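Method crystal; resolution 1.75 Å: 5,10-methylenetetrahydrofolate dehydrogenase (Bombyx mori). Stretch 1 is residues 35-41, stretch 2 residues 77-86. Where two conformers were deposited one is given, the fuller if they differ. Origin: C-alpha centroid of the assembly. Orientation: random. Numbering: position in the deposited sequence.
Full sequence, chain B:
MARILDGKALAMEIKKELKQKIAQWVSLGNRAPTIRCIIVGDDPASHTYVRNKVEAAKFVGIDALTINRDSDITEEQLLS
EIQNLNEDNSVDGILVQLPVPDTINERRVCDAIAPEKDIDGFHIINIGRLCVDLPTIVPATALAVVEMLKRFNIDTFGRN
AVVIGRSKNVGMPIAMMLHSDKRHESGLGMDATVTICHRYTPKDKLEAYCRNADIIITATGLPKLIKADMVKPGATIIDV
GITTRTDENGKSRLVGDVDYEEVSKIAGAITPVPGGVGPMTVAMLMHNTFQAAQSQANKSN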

# COMPACT_ATOMS: atom_id res chain seq x y z
N ILE B 35 -6.60 -26.59 -4.92
CA ILE B 35 -6.96 -25.31 -5.53
C ILE B 35 -8.13 -25.52 -6.48
O ILE B 35 -8.22 -26.53 -7.19
N ARG B 36 -9.05 -24.56 -6.48
CA ARG B 36 -10.17 -24.52 -7.42
C ARG B 36 -10.04 -23.25 -8.23
O ARG B 36 -9.94 -22.16 -7.66
N CYS B 37 -10.01 -23.38 -9.55
CA CYS B 37 -9.90 -22.25 -10.46
C CYS B 37 -11.23 -22.07 -11.19
O CYS B 37 -11.65 -22.96 -11.93
N ILE B 38 -11.87 -20.92 -10.98
CA ILE B 38 -13.14 -20.62 -11.63
C ILE B 38 -12.86 -19.90 -12.94
O ILE B 38 -12.12 -18.91 -12.97
N ILE B 39 -13.44 -20.42 -14.01
CA ILE B 39 -13.29 -19.92 -15.38
C ILE B 39 -14.67 -19.49 -15.85
O ILE B 39 -15.59 -20.31 -15.91
N VAL B 40 -14.82 -18.22 -16.19
CA VAL B 40 -16.08 -17.68 -16.68
C VAL B 40 -15.90 -17.34 -18.15
O VAL B 40 -15.20 -16.39 -18.50
N GLY B 41 -16.54 -18.12 -19.02
CA GLY B 41 -16.48 -17.88 -20.44
C GLY B 41 -15.57 -18.85 -21.16
O GLY B 41 -15.05 -19.82 -20.59
N GLN B 77 -24.67 -15.31 -8.99
CA GLN B 77 -24.34 -16.73 -9.13
C GLN B 77 -22.85 -16.97 -8.88
O GLN B 77 -22.48 -17.97 -8.26
N LEU B 78 -21.99 -16.07 -9.37
CA LEU B 78 -20.56 -16.24 -9.15
C LEU B 78 -20.22 -16.12 -7.67
O LEU B 78 -19.48 -16.95 -7.12
N LEU B 79 -20.76 -15.10 -7.00
CA LEU B 79 -20.50 -14.95 -5.57
C LEU B 79 -21.07 -16.11 -4.77
O LEU B 79 -20.50 -16.49 -3.74
N SER B 80 -22.18 -16.70 -5.23
CA SER B 80 -22.74 -17.85 -4.53
C SER B 80 -21.80 -19.05 -4.61
O SER B 80 -21.65 -19.79 -3.63
N GLU B 81 -21.18 -19.27 -5.76
CA GLU B 81 -20.26 -20.40 -5.89
C GLU B 81 -18.99 -20.16 -5.09
O GLU B 81 -18.42 -21.10 -4.52
N ILE B 82 -18.52 -18.91 -5.03
CA ILE B 82 -17.33 -18.62 -4.23
C ILE B 82 -17.61 -18.86 -2.76
O ILE B 82 -16.80 -19.48 -2.05
N GLN B 83 -18.78 -18.42 -2.27
CA GLN B 83 -19.09 -18.61 -0.86
C GLN B 83 -19.22 -20.08 -0.51
O GLN B 83 -18.86 -20.48 0.60
N ASN B 84 -19.71 -20.90 -1.44
CA ASN B 84 -19.72 -22.35 -1.22
C ASN B 84 -18.30 -22.90 -1.11
O ASN B 84 -18.02 -23.74 -0.24
N LEU B 85 -17.40 -22.47 -1.99
CA LEU B 85 -16.01 -22.90 -1.90
C LEU B 85 -15.36 -22.38 -0.62
O LEU B 85 -14.52 -23.07 -0.03
N ASN B 86 -15.77 -21.18 -0.17
CA ASN B 86 -15.29 -20.65 1.10
C ASN B 86 -15.61 -21.59 2.25
O ASN B 86 -14.79 -21.79 3.14

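Which side chains does the strand turn toward the helix? Strand 35-40 and helix 77-86 run almost exactly antiparallel, at 175°, with their axes 11.0 Å apart at closest approach. The alternation of an extended chain sends the CA-to-CB bonds of Arg-36, Ile-38 and Val-40 toward the helix, while that of Cys-37 points away. On the helix, Leu-78, Glu-81 and Leu-85 point toward the strand and Ile-82 points sideways. Because the directions oppose, the start of the strand segment meets the end of the helical one: Arg-36 lies nearest Leu-85, Ile-38 nearest Ile-82, and Val-40 nearest Leu-78.

What fills the hollow at the middle? Ile-38 is the central bump, and the helix covers more of it than of any other strand residue. Its chi1 is m and its chi2 t, an extended arm that carries CD1 into a pocket lined by four helical residues, Leu-78, Glu-81, Ile-82 and Leu-85. Ile-38 CD1 lies 3.8 Å from Ile-82 CG1 and 3.8 Å from Leu-85 CD1, and it also rests 4.2 Å from Glu-81 CG, so the aliphatic part of that glutamate serves as wall. Ile-82, with chi1 m and chi2 t, leaves the helix sideways, but its end comes nearer the strand and closes one flank of the pocket. The other branch of the isoleucine is used as well: Ile-38 CG2 sits 3.8 Å from Leu-78 CD1.

How are the two ends of the contact closed? Leu-78, with chi1 t and chi2 p, reaches two strand residues: its CD1 meets Ile-38, and both Leu-78 CD1 and Leu-78 CD2 come to 4.5 Å from Val-40 CG2, a looser touch made by a valine with chi1 t. At the other end Leu-85 is m at chi1 and t at chi2; Leu-85 CD1 packs on Ile-38 and also comes to 4.4 Å from Arg-36 CB, while Leu-85 CD2 lies 4.0 Å from Arg-36 CG. Two forked leucines thus bracket the central isoleucine.

Do polar groups join the two stretches? No hydrogen bond crosses between them; the fit rests on apolar packing and buries 244 Å² in all. Arg-36 offers its methylene stem to Leu-85, and its m, m, t course through chi3 carries the guanidinium back to its own strand, where Arg-36 NH1 donates a hydrogen bond to Ile-35 O at 3.1 Å. Asn-86 ND2 likewise bonds within the helix, to Gln-83 OE1 at 2.9 Å, but both side chains lie out of reach of the strand and take no part in the contact.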

# COMPACT_ATOMS: atom_id res chain seq x y z
CB ILE B 35 -5.76 -24.67 -6.26
CG1 ILE B 35 -6.17 -23.33 -6.88
CG2 ILE B 35 -5.18 -25.57 -7.32
CD1 ILE B 35 -5.03 -22.58 -7.52
CB ARG B 36 -11.51 -24.56 -6.68
CG ARG B 36 -11.66 -25.75 -5.76
CD ARG B 36 -11.83 -27.05 -6.56
NE ARG B 36 -11.95 -28.21 -5.67
CZ ARG B 36 -10.96 -29.07 -5.41
NH1 ARG B 36 -9.77 -28.91 -5.97
NH2 ARG B 36 -11.18 -30.08 -4.59
CB CYS B 37 -8.77 -22.46 -11.47
SG CYS B 37 -7.13 -22.72 -10.73
CB ILE B 38 -14.04 -19.77 -10.71
CG1 ILE B 38 -14.44 -20.57 -9.48
CG2 ILE B 38 -15.28 -19.31 -11.47
CD1 ILE B 38 -15.22 -19.76 -8.46
CB ILE B 39 -12.72 -20.98 -16.33
CG1 ILE B 39 -11.20 -21.02 -16.29
CG2 ILE B 39 -13.11 -20.68 -17.76
CD1 ILE B 39 -10.58 -19.83 -16.99
CB VAL B 40 -16.55 -16.46 -15.87
CG1 VAL B 40 -17.72 -15.78 -16.58
CG2 VAL B 40 -16.95 -16.89 -14.47
CB GLN B 77 -24.72 -17.24 -10.51
CG GLN B 77 -26.21 -17.36 -10.76
CD GLN B 77 -26.51 -17.58 -12.23
OE1 GLN B 77 -25.84 -17.03 -13.10
NE2 GLN B 77 -27.52 -18.40 -12.51
CB LEU B 78 -19.78 -15.21 -9.97
CG LEU B 78 -18.25 -15.31 -9.86
CD1 LEU B 78 -17.77 -16.74 -10.08
CD2 LEU B 78 -17.59 -14.36 -10.84
CB LEU B 79 -21.07 -13.62 -5.07
CG LEU B 79 -20.54 -12.34 -5.72
CD1 LEU B 79 -21.19 -11.12 -5.08
CD2 LEU B 79 -19.03 -12.25 -5.64
CB SER B 80 -24.11 -18.21 -5.10
OG SER B 80 -24.58 -19.41 -4.53
CB GLU B 81 -19.94 -20.65 -7.36
CG GLU B 81 -18.85 -21.70 -7.60
CD GLU B 81 -19.36 -23.13 -7.45
OE1 GLU B 81 -19.99 -23.45 -6.41
OE2 GLU B 81 -19.14 -23.94 -8.37
CB ILE B 82 -16.86 -17.17 -4.50
CG1 ILE B 82 -16.16 -17.11 -5.86
CG2 ILE B 82 -15.95 -16.68 -3.38
CD1 ILE B 82 -16.20 -15.73 -6.50
CB GLN B 83 -20.36 -17.84 -0.48
CG GLN B 83 -20.65 -17.81 1.03
CD GLN B 83 -19.55 -17.12 1.85
OE1 GLN B 83 -18.71 -16.40 1.32
NE2 GLN B 83 -19.56 -17.35 3.16
CB ASN B 84 -20.47 -23.05 -2.36
CG ASN B 84 -21.98 -22.91 -2.23
OD1 ASN B 84 -22.48 -21.99 -1.58
ND2 ASN B 84 -22.70 -23.84 -2.84
CB LEU B 85 -15.24 -22.42 -3.13
CG LEU B 85 -15.67 -23.04 -4.46
CD1 LEU B 85 -15.07 -22.28 -5.63
CD2 LEU B 85 -15.25 -24.51 -4.52
CB ASN B 86 -15.91 -19.28 1.37
CG ASN B 86 -15.29 -18.16 0.53
OD1 ASN B 86 -14.21 -18.31 -0.05
ND2 ASN B 86 -15.98 -17.02 0.48